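Local structure of probable transcriptional regulatory protein, Rv1404 (Mycobacterium tuberculosis, 2NYX) at residues Q47-T50 with L51-S55; S74-G77 with R78-R82. The protein probably binds DNA and regulates transcription as a winged-helix protein of the MarR family. All coordinates share one frame; numbering follows the deposited sequence.

Interaction 1 (Q47-T50 with L51-S55); sequences QFRT and LVILS
Four successive i to i+4 bonds carry the helix from Q47-T50 into L51-S55, and the straightest is I53 N to R49 O, 2.9 Å long with an N-H...O angle of 172°. L51 N reaches Q47 O, V52 N reaches F48 O and L54 N reaches T50 O, so no carbonyl of the first four residues lacks its helical partner. On one flank the F48 ring swings out with CG anti to the backbone N (chi1 -174°), which brings the CE2 side of the ring to V52. There F48 CE2 lies 3.6 Å from V52 CG2, the methyl meeting the ring obliquely; L51 CD1 stands farther off, 4.4 Å from F48 CD1. R49 lies along the neighbouring flank. Its chain bends at chi2 (58°), which carries the guanidinium forward alongside the next turn, where R49 NE comes 3.5 Å from I53 CG1 and R49 NH1 comes 3.9 Å from V52 CG1. The R49 and I53 side chains cross at about a right angle, aliphatic carbon packing against the charged group, while NH2 makes a salt bridge to E152. T50 turns OG1 back to the carbonyl of P46, so its hydroxyl is satisfied within its own helix. Helix 45-57 is packed on several sides: F48 and L51 touch helix 107-128, R49, T50 and I53 meet helix 62-69, and Q47, T50 and L51 face helix 73-85. L51 and L54 also rest on L105 of strand 102-105, and R49 packs on A30 and V52 on R26 of the second subunit.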
# COMPACT_ATOMS: atom_id res chain seq x y z
N GLN B 47 -9.57 1.59 2.49
CA GLN B 47 -10.26 2.80 2.93
C GLN B 47 -9.51 4.05 2.49
O GLN B 47 -10.10 4.97 1.92
CB GLN B 47 -10.45 2.77 4.45
CG GLN B 47 -11.60 1.86 4.87
CD GLN B 47 -11.62 1.57 6.35
OE1 GLN B 47 -10.88 2.17 7.13
NE2 GLN B 47 -12.47 0.63 6.74
N PHE B 48 -8.20 4.10 2.72
CA PHE B 48 -7.44 5.28 2.34
C PHE B 48 -7.44 5.54 0.84
O PHE B 48 -7.54 6.68 0.40
CB PHE B 48 -6.02 5.27 2.90
CG PHE B 48 -5.30 6.55 2.64
CD1 PHE B 48 -5.62 7.70 3.35
CD2 PHE B 48 -4.35 6.64 1.63
CE1 PHE B 48 -4.98 8.90 3.09
CE2 PHE B 48 -3.70 7.84 1.36
CZ PHE B 48 -4.01 8.97 2.09
N ARG B 49 -7.33 4.47 0.04
CA ARG B 49 -7.40 4.58 -1.41
C ARG B 49 -8.74 5.20 -1.87
O ARG B 49 -8.76 6.08 -2.73
CB ARG B 49 -7.14 3.21 -2.06
CG ARG B 49 -7.16 3.22 -3.58
CD ARG B 49 -6.14 4.20 -4.15
NE ARG B 49 -6.34 4.47 -5.57
CZ ARG B 49 -5.58 5.30 -6.28
NH1 ARG B 49 -4.56 5.92 -5.71
NH2 ARG B 49 -5.83 5.51 -7.56
N THR B 50 -9.84 4.74 -1.28
CA THR B 50 -11.17 5.33 -1.48
C THR B 50 -11.13 6.85 -1.36
O THR B 50 -11.69 7.57 -2.18
CB THR B 50 -12.20 4.77 -0.47
OG1 THR B 50 -12.29 3.36 -0.63
CG2 THR B 50 -13.57 5.36 -0.67
N LEU B 51 -10.45 7.34 -0.32
CA LEU B 51 -10.38 8.78 -0.08
C LEU B 51 -9.60 9.49 -1.19
O LEU B 51 -10.00 10.55 -1.63
CB LEU B 51 -9.78 9.09 1.29
CG LEU B 51 -10.46 8.53 2.54
CD1 LEU B 51 -9.75 9.02 3.76
CD2 LEU B 51 -11.91 8.92 2.59
N VAL B 52 -8.50 8.89 -1.64
CA VAL B 52 -7.68 9.48 -2.68
C VAL B 52 -8.42 9.52 -4.00
O VAL B 52 -8.37 10.52 -4.72
CB VAL B 52 -6.32 8.74 -2.84
CG1 VAL B 52 -5.54 9.30 -4.03
CG2 VAL B 52 -5.52 8.86 -1.56
N ILE B 53 -9.12 8.43 -4.31
CA ILE B 53 -9.95 8.40 -5.52
C ILE B 53 -10.98 9.53 -5.46
O ILE B 53 -11.21 10.21 -6.47
CB ILE B 53 -10.61 7.02 -5.72
CG1 ILE B 53 -9.53 5.93 -5.76
CG2 ILE B 53 -11.40 6.98 -7.02
CD1 ILE B 53 -10.04 4.55 -6.12
N LEU B 54 -11.54 9.77 -4.28
CA LEU B 54 -12.55 10.82 -4.14
C LEU B 54 -11.99 12.25 -4.30
O LEU B 54 -12.67 13.12 -4.86
CB LEU B 54 -13.41 10.65 -2.88
CG LEU B 54 -14.42 9.49 -2.96
CD1 LEU B 54 -15.17 9.31 -1.66
CD2 LEU B 54 -15.41 9.69 -4.11
N SER B 55 -10.75 12.48 -3.86
CA SER B 55 -10.14 13.80 -4.07
C SER B 55 -9.77 14.02 -5.53
O SER B 55 -9.86 15.14 -6.03
CB SER B 55 -8.94 14.03 -3.15
OG SER B 55 -7.84 13.29 -3.60

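Interaction 2 (S74-G77 with R78-R82); sequences SATG and RMVDR
R78 folds back along its own helix toward S74 and A75. Its CB sits 3.5 Å from A75 O, and CG runs past the carbonyl of S74. The chain then bends at chi3 (-75°), which turns NE back to S74 O. That bond is weak, 3.3 Å from R78 NE to S74 O, with the oxygen at the guanidinium edge and near its plane. The same oxygen also accepts the helical bond from R78 N, so two donors of one residue share it. Farther out, R78 CZ passes over A75 CA, R78 NH2 lies 3.6 Å from S74 CB, and NH1 forms a salt bridge with E41 of the second subunit.

A75 O is likewise doubly used: M79 N donates to it along the helix, and a water 2.9 Å from A75 O gives it a second hydrogen bond. This water accepts from R82 NH1 at 2.8 Å, in the plane of the guanidinium, and so ties R82 back to the preceding turns. The selenomethionine M79 has CG between its backbone N and carbonyl carbon (chi1 70°), and a later bend brings M79 CE to 4.5 Å from A75 CB. Beyond it, V80 N and D81 N continue the helical bonding to T76 O and G77 O.

T76 and V80 pack on helix 62-69, whereas R78 and R82 lie on another side of the helix. By its place after helix 62-69 and before the beta wing, helix 73-85 is the probable recognition helix of the MarR-type winged helix-turn-helix.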
# COMPACT_ATOMS: atom_id res chain seq x y z
N SER B 74 -20.10 -4.99 -3.13
CA SER B 74 -20.67 -5.20 -1.79
C SER B 74 -19.73 -4.68 -0.71
O SER B 74 -20.15 -3.95 0.20
CB SER B 74 -20.96 -6.68 -1.54
OG SER B 74 -22.00 -7.15 -2.37
N ALA B 75 -18.46 -5.06 -0.85
CA ALA B 75 -17.39 -4.64 0.05
C ALA B 75 -17.16 -3.14 -0.04
O ALA B 75 -17.00 -2.49 0.99
CB ALA B 75 -16.11 -5.40 -0.25
N THR B 76 -17.13 -2.59 -1.25
CA THR B 76 -17.03 -1.14 -1.44
C THR B 76 -18.14 -0.42 -0.67
O THR B 76 -17.89 0.52 0.09
CB THR B 76 -17.10 -0.75 -2.94
OG1 THR B 76 -16.22 -1.57 -3.70
CG2 THR B 76 -16.71 0.70 -3.14
N GLY B 77 -19.37 -0.87 -0.87
CA GLY B 77 -20.52 -0.29 -0.20
C GLY B 77 -20.34 -0.26 1.30
O GLY B 77 -20.62 0.74 1.94
N ARG B 78 -19.87 -1.38 1.86
CA ARG B 78 -19.60 -1.51 3.29
C ARG B 78 -18.52 -0.56 3.80
O ARG B 78 -18.69 0.04 4.87
CB ARG B 78 -19.26 -2.95 3.66
CG ARG B 78 -20.47 -3.79 4.02
CD ARG B 78 -20.12 -5.25 4.17
NE ARG B 78 -19.91 -5.89 2.87
CZ ARG B 78 -19.27 -7.04 2.69
NH1 ARG B 78 -18.77 -7.71 3.72
NH2 ARG B 78 -19.14 -7.54 1.47
N MSE B 79 -17.43 -0.40 3.06
CA MSE B 79 -16.36 0.51 3.50
C MSE B 79 -16.70 1.99 3.33
O MSE B 79 -16.16 2.82 4.05
CB MSE B 79 -14.98 0.15 2.91
CG MSE B 79 -14.80 0.39 1.43
SE MSE B 79 -13.06 -0.33 0.75
CE MSE B 79 -13.25 -2.27 1.23
N VAL B 80 -17.59 2.32 2.41
CA VAL B 80 -18.11 3.68 2.30
C VAL B 80 -19.01 3.97 3.51
O VAL B 80 -18.89 5.04 4.12
CB VAL B 80 -18.86 3.93 0.95
CG1 VAL B 80 -19.52 5.30 0.94
CG2 VAL B 80 -17.90 3.84 -0.20
N ASP B 81 -19.87 3.02 3.87
CA ASP B 81 -20.68 3.14 5.08
C ASP B 81 -19.84 3.47 6.32
O ASP B 81 -20.20 4.35 7.10
CB ASP B 81 -21.48 1.86 5.35
CG ASP B 81 -22.60 1.64 4.35
OD1 ASP B 81 -23.12 2.63 3.79
OD2 ASP B 81 -22.97 0.46 4.15
N ARG B 82 -18.73 2.76 6.47
CA ARG B 82 -17.82 2.95 7.60
C ARG B 82 -17.19 4.34 7.57
O ARG B 82 -17.12 5.02 8.59
CB ARG B 82 -16.72 1.88 7.59
CG ARG B 82 -17.20 0.52 8.01
CD ARG B 82 -16.05 -0.46 8.24
NE ARG B 82 -16.54 -1.84 8.21
CZ ARG B 82 -16.46 -2.65 7.15
NH1 ARG B 82 -15.90 -2.23 6.01
NH2 ARG B 82 -16.95 -3.89 7.22
O HOH W 1 -15.58 -3.20 3.39

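Interaction 1 lies in the buried middle of the chain, its centre about 6 Å from the chain centre, whereas interaction 2 is only partly buried, about 17 Å from that centre. Both are turns of single helices, yet the chemistry differs: in 47-55 the side chains meet mainly through aliphatic and aromatic carbons, with R49 laid over two of them and paired with E152, while 74-82 adds arginine and water bonds to backbone carbonyls. The two helices meet directly, with T50 OG1 4.0 Å from M79 SE and Q47 NE2 4.0 Å from R82 CD. Helix 62-69 touches both. Each also reaches the second subunit, interaction 1 by packing, interaction 2 also by pairing R78 with E41 of that subunit.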